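Local coordinates for Rik1-associated factor 1 (Schizosaccharomyces pombe, PDB 4O9D), which serves in the Clr4 methyltransferase complex, which ubiquitylates and methylates histone H3 to establish heterochromatin, at residues S16-K21 against F371-T376; L59-I64 against K87-I92; E76-L81 against T106-N111. All coordinates share one frame; numbering follows the deposited sequence.

Overall arrangement
This chain is the protein's WD-repeat β-propeller, and its three contacts mark the ring closure, a joint between adjacent blades and the inside of one blade. From the N terminus, residues 16-21 lead into strand 21-26, which completes the blade of strands 382-387, 393-398 and 403-407; contact 1 sets them against strand 371-377 of the preceding blade, closing a loop around both other contacts. Contact 2 closes a 22-residue loop from 59-64, on the blade of strand 62-66, to strand 87-97 of the next. Contact 3 closes one of 24 residues within that next blade, between 76-81 and 106-111. Contacts 2 and 3 cross along the sequence, centres about 7 Å apart; contact 1 is centred 31 and 35 Å away.

Contact 1 (S16-K21 against F371-T376); sequences SVFFLK and FIQNFT. With EDO (1,2-ethanediol), chain E.
With CG anti to the backbone N (chi1 178°), the F375 side chain reaches from strand 371-377 towards V17 and L20; the V17 and F375 side chains slide past each other in opposite directions, with V17 CG2 also anti to its backbone N. The contact is a seam between two β-propeller blades: residues 16-21 lead into strand 21-26, the N-terminal strand that closes the ring by pairing with 403-407. V17 CG2 lies 3.9 Å from F375 CD1, and L20 CB lies 4.0 Å from F375 CZ. The carbonyl V17 O approaches F375 CE1 obliquely at 3.2 Å, while Y406 meets the same ring edge-to-face. An alanine in place of F375 would probably leave V17 CG2 and L20 CB without their aromatic partner and open a gap between the blades. Earlier in the strand, I372 and Q373 form a classic β-bulge opposite V362, and both direct side chains at F18. I372 CG2 sits at the rim of the F18 ring, near its plane and 3.9 Å from CE1. The Q373 amide is turned 64° to that ring, with OE1 3.7 Å from F18 CE1. On the N-terminal side, K21 NZ reaches back to F18 O at 3.3 Å, the C=O...N angle being 165°.

Contact 2 (L59-I64 against K87-I92); sequences LGNLWI and KEYSTI
N61 and Y89 cross obliquely, amide plane against ring plane at 52°, with N61 OD1 3.6 Å from Y89 CD1. The carbonyl oxygen of G60 lies over the ring face, 3.5 Å above the plane of Y89 and over its centre. The peptide bond between G60 and N61 is cis, and at the backbone angles of G60 a side chain would press on the L59 carbonyl oxygen, which accounts for glycine. On its other branch, N61 ND2 donates to S90 O at 2.7 Å. That oxygen lies almost in the amide plane, yet the donor sits 58° out of the plane of the S90 carbonyl, and the bond is bent, with an N-H...O angle of 140°. I92 CG1 lies over one face of this amide, 3.6 Å from both N61 ND2 and N61 O, and I92 CD1 meets L62 CD1 at 4.2 Å. Beyond the two segments, N61 OD1 is bonded to S77 OG and ND2 also to S49 O. The buried amide thus has partners at both its oxygen and its nitrogen, fixing its rotation and tying adjacent propeller blades together by polar bonds as well as by the aliphatic I92 contact.

Contact 3 (E76-L81 against T106-N111); sequences ESHYKL and TGAFDN. With EDO (1,2-ethanediol), chain D.
The H78 imidazole has A108 CB over one face, offset toward the rim and modelled so close that the contact is doubtful, with G107 C farther above the rim of that face; T106 OG1 and D110 lie at its edges. This is the WD40 hydrogen-bonded tetrad, in which a histidine in the loop before the blade's first long strand (87-97), a serine or threonine, a turn aspartate and a tryptophan are linked; W116 NE1 completes it by bonding T106 OG1. H78 CG is anti to the carbonyl carbon (chi1 -56°), which sets CG on the side of strand 103-108. H78 NE2 and T106 OG1 are 2.7 Å apart in a nearly straight bond whose donor could be either atom. At the other nitrogen, H78 ND1 donates to D110 OD1 at 2.9 Å, from the syn side and with carboxylate and ring planes 78° apart. The ring is thereby gripped at both nitrogens, which fixes its rotation.

D110 sits in the type I turn from A108 to N111, closed by a bond from N111 N to A108 O. Its OD1 also accepts from A112 N, just past the turn, a second bond that is likely to hold the carboxylate in place. The other oxygen, OD2, takes a water at 2.8 Å, and the same water accepts from Y79 N at 3.1 Å while standing above the rim of the Y79 ring. K80, extended beyond CG, passes D110 CA with its CE at 3.6 Å, and its NZ donates to F109 O at 2.9 Å, nearly in line with the carbonyl bond at a C=O...N angle of 160°.

Contact 1 (S16-K21 against F371-T376)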
loop_
_atom_site.group_PDB
_atom_site.type_symbol
_atom_site.label_atom_id
_atom_site.label_comp_id
_atom_site.label_asym_id
_atom_site.label_seq_id
_atom_site.Cartn_x
_atom_site.Cartn_y
_atom_site.Cartn_z
ATOM N N SER A 16 -11.164 7.643 -16.915
ATOM C CA SER A 16 -11.518 6.246 -17.119
ATOM C C SER A 16 -12.531 5.750 -16.092
ATOM O O SER A 16 -13.278 4.812 -16.368
ATOM C CB SER A 16 -10.258 5.362 -17.077
ATOM O OG SER A 16 -9.974 4.878 -15.765
ATOM N N VAL A 17 -12.583 6.383 -14.922
ATOM C CA VAL A 17 -13.403 5.847 -13.846
ATOM C C VAL A 17 -14.894 5.803 -14.210
ATOM O O VAL A 17 -15.620 4.925 -13.742
ATOM C CB VAL A 17 -13.175 6.600 -12.529
ATOM C CG1 VAL A 17 -13.819 7.971 -12.569
ATOM C CG2 VAL A 17 -13.681 5.766 -11.355
ATOM N N PHE A 18 -15.354 6.714 -15.062
ATOM C CA PHE A 18 -16.748 6.648 -15.504
ATOM C C PHE A 18 -16.979 5.434 -16.416
ATOM O O PHE A 18 -18.103 4.921 -16.518
ATOM C CB PHE A 18 -17.144 7.930 -16.241
ATOM C CG PHE A 18 -16.982 9.177 -15.421
ATOM C CD1 PHE A 18 -17.537 9.266 -14.156
ATOM C CD2 PHE A 18 -16.266 10.260 -15.917
ATOM C CE1 PHE A 18 -17.390 10.417 -13.395
ATOM C CE2 PHE A 18 -16.114 11.421 -15.164
ATOM C CZ PHE A 18 -16.686 11.502 -13.904
ATOM N N PHE A 19 -15.917 4.970 -17.068
ATOM C CA PHE A 19 -16.040 3.919 -18.082
ATOM C C PHE A 19 -15.786 2.525 -17.538
ATOM O O PHE A 19 -16.009 1.542 -18.234
ATOM C CB PHE A 19 -15.098 4.201 -19.248
ATOM C CG PHE A 19 -15.390 5.497 -19.935
ATOM C CD1 PHE A 19 -16.644 5.722 -20.493
ATOM C CD2 PHE A 19 -14.437 6.502 -20.007
ATOM C CE1 PHE A 19 -16.942 6.916 -21.115
ATOM C CE2 PHE A 19 -14.730 7.711 -20.637
ATOM C CZ PHE A 19 -15.985 7.912 -21.188
ATOM N N LEU A 20 -15.315 2.448 -16.296
ATOM C CA LEU A 20 -15.097 1.172 -15.632
ATOM C C LEU A 20 -16.447 0.527 -15.310
ATOM O O LEU A 20 -17.318 1.140 -14.683
ATOM C CB LEU A 20 -14.250 1.371 -14.360
ATOM C CG LEU A 20 -12.768 1.746 -14.607
ATOM C CD1 LEU A 20 -12.033 2.183 -13.333
ATOM C CD2 LEU A 20 -12.030 0.588 -15.250
ATOM N N LYS A 21 -16.635 -0.709 -15.756
ATOM C CA LYS A 21 -17.870 -1.422 -15.443
ATOM C C LYS A 21 -17.553 -2.684 -14.645
ATOM O O LYS A 21 -16.463 -3.227 -14.747
ATOM C CB LYS A 21 -18.622 -1.773 -16.727
ATOM C CG LYS A 21 -19.054 -0.561 -17.556
ATOM C CD LYS A 21 -19.981 0.382 -16.770
ATOM C CE LYS A 21 -20.316 1.647 -17.560
ATOM N NZ LYS A 21 -20.631 2.828 -16.678
ATOM N N PHE A 371 -17.851 16.777 -4.741
ATOM C CA PHE A 371 -18.465 15.461 -4.965
ATOM C C PHE A 371 -19.065 15.296 -6.366
ATOM O O PHE A 371 -19.831 16.144 -6.838
ATOM C CB PHE A 371 -19.520 15.162 -3.901
ATOM C CG PHE A 371 -20.257 13.860 -4.114
ATOM C CD1 PHE A 371 -19.635 12.630 -3.840
ATOM C CD2 PHE A 371 -21.579 13.861 -4.552
ATOM C CE1 PHE A 371 -20.321 11.439 -4.003
ATOM C CE2 PHE A 371 -22.276 12.668 -4.726
ATOM C CZ PHE A 371 -21.651 11.451 -4.451
ATOM N N ILE A 372 -18.706 14.202 -7.033
ATOM C CA ILE A 372 -19.135 13.960 -8.393
ATOM C C ILE A 372 -20.234 12.917 -8.345
ATOM O O ILE A 372 -21.370 13.168 -8.771
ATOM C CB ILE A 372 -17.993 13.401 -9.259
ATOM C CG1 ILE A 372 -16.847 14.417 -9.350
ATOM C CG2 ILE A 372 -18.513 12.981 -10.636
ATOM C CD1 ILE A 372 -17.229 15.751 -9.969
ATOM N N GLN A 373 -19.906 11.750 -7.798
ATOM C CA GLN A 373 -20.848 10.631 -7.792
ATOM C C GLN A 373 -20.340 9.517 -6.898
ATOM O O GLN A 373 -19.158 9.468 -6.575
ATOM C CB GLN A 373 -21.008 10.103 -9.210
ATOM C CG GLN A 373 -19.751 9.384 -9.712
ATOM C CD GLN A 373 -19.978 8.659 -11.023
ATOM O OE1 GLN A 373 -20.588 9.194 -11.945
ATOM N NE2 GLN A 373 -19.478 7.433 -11.112
ATOM N N ASN A 374 -21.256 8.667 -6.448
ATOM C CA ASN A 374 -20.909 7.405 -5.822
ATOM C C ASN A 374 -20.580 6.443 -6.952
ATOM O O ASN A 374 -21.380 6.272 -7.866
ATOM C CB ASN A 374 -22.065 6.878 -4.966
ATOM C CG ASN A 374 -22.282 7.703 -3.698
ATOM O OD1 ASN A 374 -21.437 8.500 -3.319
ATOM N ND2 ASN A 374 -23.409 7.487 -3.024
ATOM N N PHE A 375 -19.389 5.848 -6.917
ATOM C CA PHE A 375 -18.974 4.908 -7.956
ATOM C C PHE A 375 -19.623 3.562 -7.744
ATOM O O PHE A 375 -20.138 2.948 -8.682
ATOM C CB PHE A 375 -17.452 4.714 -7.977
ATOM C CG PHE A 375 -16.996 3.713 -8.997
ATOM C CD1 PHE A 375 -17.037 4.015 -10.347
ATOM C CD2 PHE A 375 -16.537 2.456 -8.609
ATOM C CE1 PHE A 375 -16.628 3.076 -11.295
ATOM C CE2 PHE A 375 -16.119 1.504 -9.562
ATOM C CZ PHE A 375 -16.172 1.807 -10.890
ATOM N N THR A 376 -19.576 3.085 -6.507
ATOM C CA THR A 376 -20.157 1.795 -6.205
ATOM C C THR A 376 -20.393 1.698 -4.717
ATOM O O THR A 376 -19.979 2.579 -3.970
ATOM C CB THR A 376 -19.258 0.635 -6.697
ATOM O OG1 THR A 376 -19.971 -0.598 -6.595
ATOM C CG2 THR A 376 -17.936 0.546 -5.889
HETATM C C1 EDO E . -24.495 9.299 -5.837
HETATM O O1 EDO E . -23.913 9.201 -7.135
HETATM C C2 EDO E . -25.305 10.588 -5.702
HETATM O O2 EDO E . -25.399 10.912 -4.312
#

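Contact 2 (L59-I64 against K87-I92)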
loop_
_atom_site.group_PDB
_atom_site.type_symbol
_atom_site.label_atom_id
_atom_site.label_comp_id
_atom_site.label_asym_id
_atom_site.label_seq_id
_atom_site.Cartn_x
_atom_site.Cartn_y
_atom_site.Cartn_z
ATOM N N LEU A 59 -8.585 -22.524 1.339
ATOM C CA LEU A 59 -7.833 -21.677 0.416
ATOM C C LEU A 59 -7.753 -20.258 1.017
ATOM O O LEU A 59 -8.345 -19.996 2.068
ATOM C CB LEU A 59 -8.492 -21.685 -0.974
ATOM C CG LEU A 59 -8.837 -23.077 -1.546
ATOM C CD1 LEU A 59 -9.593 -22.965 -2.878
ATOM C CD2 LEU A 59 -7.604 -23.983 -1.709
ATOM N N GLY A 60 -7.012 -19.356 0.370
ATOM C CA GLY A 60 -6.604 -18.103 0.998
ATOM C C GLY A 60 -5.268 -18.374 1.647
ATOM O O GLY A 60 -4.988 -19.540 1.963
ATOM N N ASN A 61 -4.439 -17.359 1.888
ATOM C CA ASN A 61 -4.795 -15.946 1.798
ATOM C C ASN A 61 -3.997 -15.215 0.697
ATOM O O ASN A 61 -3.792 -13.998 0.771
ATOM C CB ASN A 61 -4.483 -15.305 3.154
ATOM C CG ASN A 61 -3.042 -15.578 3.605
ATOM O OD1 ASN A 61 -2.392 -16.490 3.097
ATOM N ND2 ASN A 61 -2.544 -14.786 4.554
ATOM N N LEU A 62 -3.560 -15.953 -0.323
ATOM C CA LEU A 62 -2.635 -15.404 -1.332
ATOM C C LEU A 62 -2.938 -15.929 -2.745
ATOM O O LEU A 62 -2.713 -17.106 -3.049
ATOM C CB LEU A 62 -1.168 -15.707 -0.937
ATOM C CG LEU A 62 -0.123 -15.162 -1.919
ATOM C CD1 LEU A 62 -0.178 -13.628 -1.999
ATOM C CD2 LEU A 62 1.296 -15.657 -1.578
ATOM N N TRP A 63 -3.453 -15.055 -3.613
ATOM C CA TRP A 63 -3.923 -15.501 -4.927
ATOM C C TRP A 63 -3.249 -14.763 -6.082
ATOM O O TRP A 63 -2.831 -13.602 -5.957
ATOM C CB TRP A 63 -5.440 -15.357 -5.026
ATOM C CG TRP A 63 -6.194 -16.124 -3.966
ATOM C CD1 TRP A 63 -6.296 -15.809 -2.641
ATOM C CD2 TRP A 63 -6.960 -17.331 -4.151
ATOM N NE1 TRP A 63 -7.064 -16.747 -1.992
ATOM C CE2 TRP A 63 -7.487 -17.687 -2.898
ATOM C CE3 TRP A 63 -7.235 -18.148 -5.258
ATOM C CZ2 TRP A 63 -8.279 -18.825 -2.715
ATOM C CZ3 TRP A 63 -8.021 -19.273 -5.078
ATOM C CH2 TRP A 63 -8.541 -19.597 -3.817
ATOM N N ILE A 64 -3.133 -15.453 -7.210
ATOM C CA ILE A 64 -2.600 -14.849 -8.416
ATOM C C ILE A 64 -3.586 -15.167 -9.503
ATOM O O ILE A 64 -3.969 -16.340 -9.667
ATOM C CB ILE A 64 -1.216 -15.415 -8.827
ATOM C CG1 ILE A 64 -0.162 -15.134 -7.757
ATOM C CG2 ILE A 64 -0.762 -14.797 -10.160
ATOM C CD1 ILE A 64 1.263 -15.422 -8.233
ATOM N N LYS A 87 -1.403 -25.897 10.908
ATOM C CA LYS A 87 -0.965 -24.604 10.385
ATOM C C LYS A 87 -2.110 -23.613 10.134
ATOM O O LYS A 87 -3.172 -23.976 9.621
ATOM C CB LYS A 87 -0.184 -24.814 9.095
ATOM C CG LYS A 87 -1.048 -24.854 7.858
ATOM C CD LYS A 87 -0.230 -25.286 6.657
ATOM C CE LYS A 87 -0.715 -24.617 5.389
ATOM N NZ LYS A 87 -0.040 -25.196 4.201
ATOM N N GLU A 88 -1.884 -22.361 10.523
ATOM C CA GLU A 88 -2.810 -21.276 10.223
ATOM C C GLU A 88 -2.076 -20.235 9.386
ATOM O O GLU A 88 -0.880 -20.017 9.550
ATOM C CB GLU A 88 -3.374 -20.642 11.503
ATOM C CG GLU A 88 -4.749 -21.204 11.925
ATOM C CD GLU A 88 -5.449 -20.353 12.989
ATOM O OE1 GLU A 88 -6.640 -19.992 12.801
ATOM O OE2 GLU A 88 -4.807 -20.051 14.021
ATOM N N TYR A 89 -2.800 -19.592 8.482
ATOM C CA TYR A 89 -2.199 -18.611 7.591
ATOM C C TYR A 89 -1.865 -17.295 8.305
ATOM O O TYR A 89 -2.574 -16.877 9.228
ATOM C CB TYR A 89 -3.114 -18.401 6.388
ATOM C CG TYR A 89 -3.059 -19.599 5.481
ATOM C CD1 TYR A 89 -2.010 -19.763 4.593
ATOM C CD2 TYR A 89 -4.019 -20.595 5.550
ATOM C CE1 TYR A 89 -1.936 -20.859 3.778
ATOM C CE2 TYR A 89 -3.953 -21.709 4.734
ATOM C CZ TYR A 89 -2.906 -21.836 3.854
ATOM O OH TYR A 89 -2.826 -22.938 3.038
ATOM N N SER A 90 -0.755 -16.682 7.890
ATOM C CA SER A 90 -0.330 -15.376 8.397
ATOM C C SER A 90 -0.710 -14.256 7.426
ATOM O O SER A 90 -0.461 -14.353 6.232
ATOM C CB SER A 90 1.190 -15.336 8.592
ATOM O OG SER A 90 1.661 -16.459 9.315
ATOM N N THR A 91 -1.282 -13.189 7.963
ATOM C CA THR A 91 -1.602 -11.990 7.199
ATOM C C THR A 91 -0.564 -11.566 6.152
ATOM O O THR A 91 0.620 -11.414 6.442
ATOM C CB THR A 91 -1.826 -10.833 8.167
ATOM O OG1 THR A 91 -2.974 -11.134 8.975
ATOM C CG2 THR A 91 -2.049 -9.506 7.408
ATOM N N ILE A 92 -1.025 -11.346 4.930
ATOM C CA ILE A 92 -0.170 -10.802 3.890
ATOM C C ILE A 92 -0.087 -9.304 4.107
ATOM O O ILE A 92 -1.116 -8.623 4.151
ATOM C CB ILE A 92 -0.711 -11.071 2.475
ATOM C CG1 ILE A 92 -0.847 -12.581 2.240
ATOM C CG2 ILE A 92 0.219 -10.427 1.417
ATOM C CD1 ILE A 92 0.463 -13.311 2.186
#

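Contact 3 (E76-L81 against T106-N111)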
loop_
_atom_site.group_PDB
_atom_site.type_symbol
_atom_site.label_atom_id
_atom_site.label_comp_id
_atom_site.label_asym_id
_atom_site.label_seq_id
_atom_site.Cartn_x
_atom_site.Cartn_y
_atom_site.Cartn_z
ATOM N N GLU A 76 0.838 -21.343 -1.906
ATOM C CA GLU A 76 1.221 -21.941 -0.637
ATOM C C GLU A 76 1.254 -20.892 0.493
ATOM O O GLU A 76 0.965 -21.206 1.655
ATOM C CB GLU A 76 2.580 -22.644 -0.779
ATOM C CG GLU A 76 3.298 -22.839 0.528
ATOM C CD GLU A 76 4.418 -23.868 0.452
ATOM O OE1 GLU A 76 5.264 -23.803 -0.477
ATOM O OE2 GLU A 76 4.445 -24.751 1.335
ATOM N N SER A 77 1.603 -19.654 0.134
ATOM C CA SER A 77 1.474 -18.483 1.022
ATOM C C SER A 77 2.405 -18.500 2.248
ATOM O O SER A 77 3.455 -19.122 2.206
ATOM C CB SER A 77 0.019 -18.289 1.452
ATOM O OG SER A 77 -0.178 -16.977 1.984
ATOM N N HIS A 78 2.019 -17.787 3.310
ATOM C CA HIS A 78 2.788 -17.697 4.561
ATOM C C HIS A 78 1.929 -18.220 5.712
ATOM O O HIS A 78 0.735 -17.944 5.753
ATOM C CB HIS A 78 3.148 -16.233 4.871
ATOM C CG HIS A 78 3.896 -15.531 3.776
ATOM N ND1 HIS A 78 5.193 -15.088 3.925
ATOM C CD2 HIS A 78 3.529 -15.196 2.516
ATOM C CE1 HIS A 78 5.591 -14.499 2.810
ATOM N NE2 HIS A 78 4.607 -14.568 1.932
ATOM N N TYR A 79 2.527 -18.921 6.674
ATOM C CA TYR A 79 1.735 -19.578 7.715
ATOM C C TYR A 79 2.587 -19.976 8.925
ATOM O O TYR A 79 3.813 -20.015 8.846
ATOM C CB TYR A 79 1.075 -20.833 7.138
ATOM C CG TYR A 79 2.085 -21.767 6.509
ATOM C CD1 TYR A 79 2.725 -22.741 7.261
ATOM C CD2 TYR A 79 2.430 -21.648 5.172
ATOM C CE1 TYR A 79 3.673 -23.581 6.688
ATOM C CE2 TYR A 79 3.370 -22.483 4.594
ATOM C CZ TYR A 79 3.989 -23.445 5.356
ATOM O OH TYR A 79 4.926 -24.277 4.780
ATOM N N LYS A 80 1.926 -20.267 10.044
ATOM C CA LYS A 80 2.607 -20.826 11.218
ATOM C C LYS A 80 1.745 -21.969 11.751
ATOM O O LYS A 80 0.548 -22.041 11.453
ATOM C CB LYS A 80 2.799 -19.773 12.323
ATOM C CG LYS A 80 3.530 -18.486 11.913
ATOM C CD LYS A 80 3.345 -17.356 12.959
ATOM C CE LYS A 80 4.219 -16.140 12.632
ATOM N NZ LYS A 80 4.134 -14.997 13.608
ATOM N N LEU A 81 2.339 -22.852 12.547
ATOM C CA LEU A 81 1.586 -23.954 13.156
ATOM C C LEU A 81 0.918 -23.495 14.455
ATOM O O LEU A 81 1.606 -23.138 15.414
ATOM C CB LEU A 81 2.502 -25.156 13.421
ATOM C CG LEU A 81 3.246 -25.707 12.201
ATOM C CD1 LEU A 81 2.512 -25.339 10.907
ATOM C CD2 LEU A 81 4.683 -25.203 12.169
ATOM N N THR A 106 6.253 -11.325 -1.964
ATOM C CA THR A 106 5.280 -11.133 -0.876
ATOM C C THR A 106 5.922 -11.050 0.504
ATOM O O THR A 106 7.014 -11.616 0.751
ATOM C CB THR A 106 4.205 -12.253 -0.796
ATOM O OG1 THR A 106 4.843 -13.515 -0.578
ATOM C CG2 THR A 106 3.341 -12.313 -2.053
ATOM N N GLY A 107 5.238 -10.337 1.399
ATOM C CA GLY A 107 5.661 -10.189 2.780
ATOM C C GLY A 107 4.511 -10.563 3.711
ATOM O O GLY A 107 3.358 -10.381 3.379
ATOM N N ALA A 108 4.814 -11.090 4.883
ATOM C CA ALA A 108 3.747 -11.492 5.780
ATOM C C ALA A 108 4.157 -11.480 7.251
ATOM O O ALA A 108 5.321 -11.239 7.616
ATOM C CB ALA A 108 3.224 -12.903 5.390
ATOM N N PHE A 109 3.174 -11.818 8.077
ATOM C CA PHE A 109 3.314 -11.834 9.518
ATOM C C PHE A 109 3.951 -13.151 10.006
ATOM O O PHE A 109 4.005 -13.434 11.211
ATOM C CB PHE A 109 1.944 -11.610 10.160
ATOM C CG PHE A 109 1.472 -10.183 10.120
ATOM C CD1 PHE A 109 2.168 -9.213 9.398
ATOM C CD2 PHE A 109 0.321 -9.807 10.811
ATOM C CE1 PHE A 109 1.738 -7.898 9.375
ATOM C CE2 PHE A 109 -0.116 -8.491 10.792
ATOM C CZ PHE A 109 0.596 -7.538 10.073
ATOM N N ASP A 110 4.476 -13.935 9.076
ATOM C CA ASP A 110 5.362 -15.043 9.450
ATOM C C ASP A 110 6.846 -14.635 9.473
ATOM O O ASP A 110 7.716 -15.480 9.678
ATOM C CB ASP A 110 5.167 -16.228 8.504
ATOM C CG ASP A 110 5.647 -15.931 7.105
ATOM O OD1 ASP A 110 5.752 -14.728 6.759
ATOM O OD2 ASP A 110 5.908 -16.899 6.349
ATOM N N ASN A 111 7.130 -13.343 9.280
ATOM C CA ASN A 111 8.510 -12.833 9.254
ATOM C C ASN A 111 9.318 -13.177 8.007
ATOM O O ASN A 111 10.535 -13.118 8.054
ATOM C CB ASN A 111 9.326 -13.351 10.464
ATOM C CG ASN A 111 8.679 -13.025 11.793
ATOM O OD1 ASN A 111 7.633 -12.348 11.857
ATOM N ND2 ASN A 111 9.290 -13.510 12.871
HETATM C C1 EDO D . 9.176 -18.264 12.941
HETATM O O1 EDO D . 10.453 -17.868 12.440
HETATM C C2 EDO D . 8.226 -17.071 12.894
HETATM O O2 EDO D . 7.233 -17.317 11.890
HETATM O O HOH W 1 5.483 -19.671 6.029
#